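Local coordinates for protein O-methyltransferase (Saccharopolyspora spinosa, PDB 4CE0) that probably transfers a methyl group from S-adenosylmethionine to the 4'-hydroxyl of the rhamnose on spinosyn precursors, as a magnesium-dependent O-methyltransferase of antibiotic biosynthesis, at residues Asn198-Leu203 with Gly207-Asp212. Residues are numbered along the deposited sequence; the frame is centred on the assembly and turned at random.
Sequences NLYPKL and GFVIID. With MG (magnesium ion), chain C.
Both carboxylate oxygens of Asp212 are gripped: OD1 forms salt bridges to Arg183 and Arg59, while OD2 binds the magnesium ion at 2.0 Å. Three waters, with Asp185 and Asp213, complete the six ligands of the metal, so aspartate suits this place, its two oxygens dividing the work between metal and arginines. Asp212 follows the C-terminal end of strand 207-211 in the Rossmann-like fold of the methyltransferase, where such sites are usually found. The first half of that strand packs against the residues following helix 189-199, which lies in the beta-alpha-beta crossover from strand 179-184.

A short 3-10 segment, 200-202, leads into Leu203, whose N donates a hydrogen bond to Tyr200 O (3.0 Å). This turn brings the side chains of Tyr200 and Leu203 together over Val209, a compact branched residue well suited to a buried strand. The first torsion of Val209 (chi1 -174°) sets CG2 anti to the carbonyl carbon and beside the backbone N, and this branch meets both. Tyr200 offers a flat hydrocarbon edge, its OH being hydrogen-bonded elsewhere: CG2 lies near the ring plane, 3.4 Å from CE1, and the two side chains cross at about a right angle. The neighbours of Val209 in the strand, Phe208 and Ile210, turn to the other face of the sheet, against helix 56-73.

The fork of Leu203 lets one methyl reach Gly207 and the other Val209. CD1 rests 3.8 Å from CA of Gly207; a beta carbon there would point toward the leucine and collide with CD1, so the bare CA fits. The other methyl is pressed tightly onto valine, Leu203 CD2 lying just 3.4 Å from Val209 CG2.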
ATOM      1  N   ASN A 198      24.612  20.777  13.398  1.00 25.56           N
ATOM      2  CA  ASN A 198      25.479  19.918  12.618  1.00 20.68           C
ATOM      3  C   ASN A 198      25.067  19.708  11.161  1.00 34.19           C
ATOM      4  O   ASN A 198      25.940  19.480  10.317  1.00 29.83           O
ATOM      5  CB  ASN A 198      25.657  18.570  13.335  1.00 23.99           C
ATOM      6  CG  ASN A 198      26.329  18.730  14.723  1.00 39.35           C
ATOM      7  OD1 ASN A 198      27.497  19.048  14.793  1.00 33.23           O
ATOM      8  ND2 ASN A 198      25.588  18.501  15.801  1.00 34.04           N
ATOM      9  N   LEU A 199      23.767  19.766  10.844  1.00 30.82           N
ATOM     10  CA  LEU A 199      23.332  19.396   9.491  1.00 24.65           C
ATOM     11  C   LEU A 199      22.845  20.560   8.645  1.00 24.89           C
ATOM     12  O   LEU A 199      22.939  20.516   7.420  1.00 25.43           O
ATOM     13  CB  LEU A 199      22.272  18.286   9.542  1.00 31.17           C
ATOM     14  CG  LEU A 199      22.688  16.985  10.230  1.00 30.26           C
ATOM     15  CD1 LEU A 199      21.506  15.989  10.209  1.00 24.36           C
ATOM     16  CD2 LEU A 199      23.933  16.367   9.576  1.00 29.38           C
ATOM     17  N   TYR A 200      22.321  21.608   9.272  1.00 32.37           N
ATOM     18  CA  TYR A 200      21.892  22.753   8.479  1.00 35.20           C
ATOM     19  C   TYR A 200      22.981  23.304   7.564  1.00 34.06           C
ATOM     20  O   TYR A 200      22.693  23.686   6.441  1.00 27.64           O
ATOM     21  CB  TYR A 200      21.397  23.903   9.332  1.00 35.25           C
ATOM     22  CG  TYR A 200      20.756  24.981   8.475  1.00 39.00           C
ATOM     23  CD1 TYR A 200      19.497  24.790   7.955  1.00 31.66           C
ATOM     24  CD2 TYR A 200      21.422  26.187   8.176  1.00 46.89           C
ATOM     25  CE1 TYR A 200      18.887  25.746   7.176  1.00 37.85           C
ATOM     26  CE2 TYR A 200      20.813  27.161   7.371  1.00 36.67           C
ATOM     27  CZ  TYR A 200      19.527  26.919   6.883  1.00 43.36           C
ATOM     28  OH  TYR A 200      18.841  27.830   6.091  1.00 61.85           O
ATOM     29  N   PRO A 201      24.230  23.373   8.053  1.00 34.14           N
ATOM     30  CA  PRO A 201      25.295  23.890   7.176  1.00 35.16           C
ATOM     31  C   PRO A 201      25.485  23.041   5.914  1.00 38.80           C
ATOM     32  O   PRO A 201      25.945  23.578   4.908  1.00 40.35           O
ATOM     33  CB  PRO A 201      26.551  23.846   8.063  1.00 37.58           C
ATOM     34  CG  PRO A 201      26.034  23.859   9.491  1.00 42.15           C
ATOM     35  CD  PRO A 201      24.707  23.102   9.423  1.00 35.89           C
ATOM     36  N   LYS A 202      25.101  21.761   5.949  1.00 30.78           N
ATOM     37  CA  LYS A 202      25.240  20.878   4.781  1.00 25.50           C
ATOM     38  C   LYS A 202      24.069  20.991   3.814  1.00 24.98           C
ATOM     39  O   LYS A 202      24.089  20.396   2.715  1.00 29.52           O
ATOM     40  CB  LYS A 202      25.370  19.410   5.229  1.00 35.02           C
ATOM     41  CG  LYS A 202      26.681  19.104   5.915  1.00 40.31           C
ATOM     42  CD  LYS A 202      26.626  17.850   6.773  1.00 49.66           C
ATOM     43  CE  LYS A 202      27.999  17.588   7.412  1.00 53.59           C
ATOM     44  NZ  LYS A 202      27.914  16.607   8.524  1.00 51.92           N
ATOM     45  N   LEU A 203      23.032  21.703   4.231  1.00 28.28           N
ATOM     46  CA  LEU A 203      21.850  21.894   3.413  1.00 23.58           C
ATOM     47  C   LEU A 203      22.125  22.834   2.267  1.00 32.22           C
ATOM     48  O   LEU A 203      22.464  24.011   2.470  1.00 31.84           O
ATOM     49  CB  LEU A 203      20.703  22.469   4.231  1.00 22.23           C
ATOM     50  CG  LEU A 203      19.357  22.613   3.520  1.00 25.16           C
ATOM     51  CD1 LEU A 203      18.736  21.250   3.110  1.00 26.03           C
ATOM     52  CD2 LEU A 203      18.368  23.362   4.408  1.00 32.50           C
ATOM     53  N   GLY A 207      17.252  24.044  -0.633  1.00 30.13           N
ATOM     54  CA  GLY A 207      16.911  22.834   0.118  1.00 24.39           C
ATOM     55  C   GLY A 207      15.908  23.172   1.210  1.00 28.04           C
ATOM     56  O   GLY A 207      15.695  24.351   1.504  1.00 25.77           O
ATOM     57  N   PHE A 208      15.323  22.153   1.829  1.00 24.25           N
ATOM     58  CA  PHE A 208      14.260  22.351   2.811  1.00 20.11           C
ATOM     59  C   PHE A 208      14.659  21.889   4.192  1.00 24.08           C
ATOM     60  O   PHE A 208      15.255  20.800   4.379  1.00 20.30           O
ATOM     61  CB  PHE A 208      13.006  21.566   2.405  1.00 25.11           C
ATOM     62  CG  PHE A 208      12.282  22.132   1.220  1.00 28.75           C
ATOM     63  CD1 PHE A 208      12.611  21.725  -0.067  1.00 24.22           C
ATOM     64  CD2 PHE A 208      11.242  23.058   1.397  1.00 25.37           C
ATOM     65  CE1 PHE A 208      11.953  22.247  -1.164  1.00 24.47           C
ATOM     66  CE2 PHE A 208      10.575  23.574   0.307  1.00 27.46           C
ATOM     67  CZ  PHE A 208      10.920  23.170  -0.980  1.00 26.07           C
ATOM     68  N   VAL A 209      14.296  22.708   5.171  1.00 19.67           N
ATOM     69  CA  VAL A 209      14.265  22.262   6.556  1.00 24.77           C
ATOM     70  C   VAL A 209      12.812  22.087   6.961  1.00 25.35           C
ATOM     71  O   VAL A 209      11.999  23.027   6.849  1.00 19.90           O
ATOM     72  CB  VAL A 209      14.902  23.255   7.545  1.00 25.28           C
ATOM     73  CG1 VAL A 209      14.937  22.605   8.911  1.00 29.08           C
ATOM     74  CG2 VAL A 209      16.260  23.611   7.125  1.00 32.01           C
ATOM     75  N   ILE A 210      12.507  20.878   7.433  1.00 17.75           N
ATOM     76  CA  ILE A 210      11.199  20.521   7.918  1.00 19.87           C
ATOM     77  C   ILE A 210      11.258  20.278   9.430  1.00 17.78           C
ATOM     78  O   ILE A 210      12.072  19.503   9.934  1.00 16.77           O
ATOM     79  CB  ILE A 210      10.681  19.289   7.182  1.00 23.25           C
ATOM     80  CG1 ILE A 210      10.484  19.595   5.696  1.00 20.91           C
ATOM     81  CG2 ILE A 210       9.356  18.834   7.764  1.00 18.81           C
ATOM     82  CD1 ILE A 210      10.212  18.380   4.881  1.00 17.95           C
ATOM     83  N   ILE A 211      10.405  20.973  10.162  1.00 12.14           N
ATOM     84  CA  ILE A 211      10.386  20.875  11.630  1.00 18.84           C
ATOM     85  C   ILE A 211       9.067  20.198  12.019  1.00 19.01           C
ATOM     86  O   ILE A 211       8.007  20.810  11.952  1.00 20.84           O
ATOM     87  CB  ILE A 211      10.453  22.238  12.296  1.00 27.10           C
ATOM     88  CG1 ILE A 211      11.584  23.097  11.724  1.00 27.52           C
ATOM     89  CG2 ILE A 211      10.611  22.073  13.802  1.00 22.65           C
ATOM     90  CD1 ILE A 211      12.981  22.631  12.101  1.00 31.97           C
ATOM     91  N   ASP A 212       9.117  18.941  12.436  1.00 16.97           N
ATOM     92  CA  ASP A 212       7.884  18.200  12.526  1.00 14.95           C
ATOM     93  C   ASP A 212       6.997  18.709  13.667  1.00 24.99           C
ATOM     94  O   ASP A 212       5.786  18.614  13.572  1.00 19.86           O
ATOM     95  CB  ASP A 212       8.150  16.692  12.688  1.00 20.44           C
ATOM     96  CG  ASP A 212       6.878  15.867  12.568  1.00 23.30           C
ATOM     97  OD1 ASP A 212       6.392  15.703  11.426  1.00 22.43           O
ATOM     98  OD2 ASP A 212       6.340  15.402  13.602  1.00 20.10           O
TER
HETATM   99 MG    MG C1251       7.056  14.814  15.363  1.00 31.12          MG
HETATM  100  O   HOH W   1       6.294  12.810  15.016  1.00 28.24           O
HETATM  101  O   HOH W   2       4.954  14.819  16.242  1.00 29.08           O
HETATM  102  O   HOH W   3       7.346  13.945  17.234  1.00 41.82           O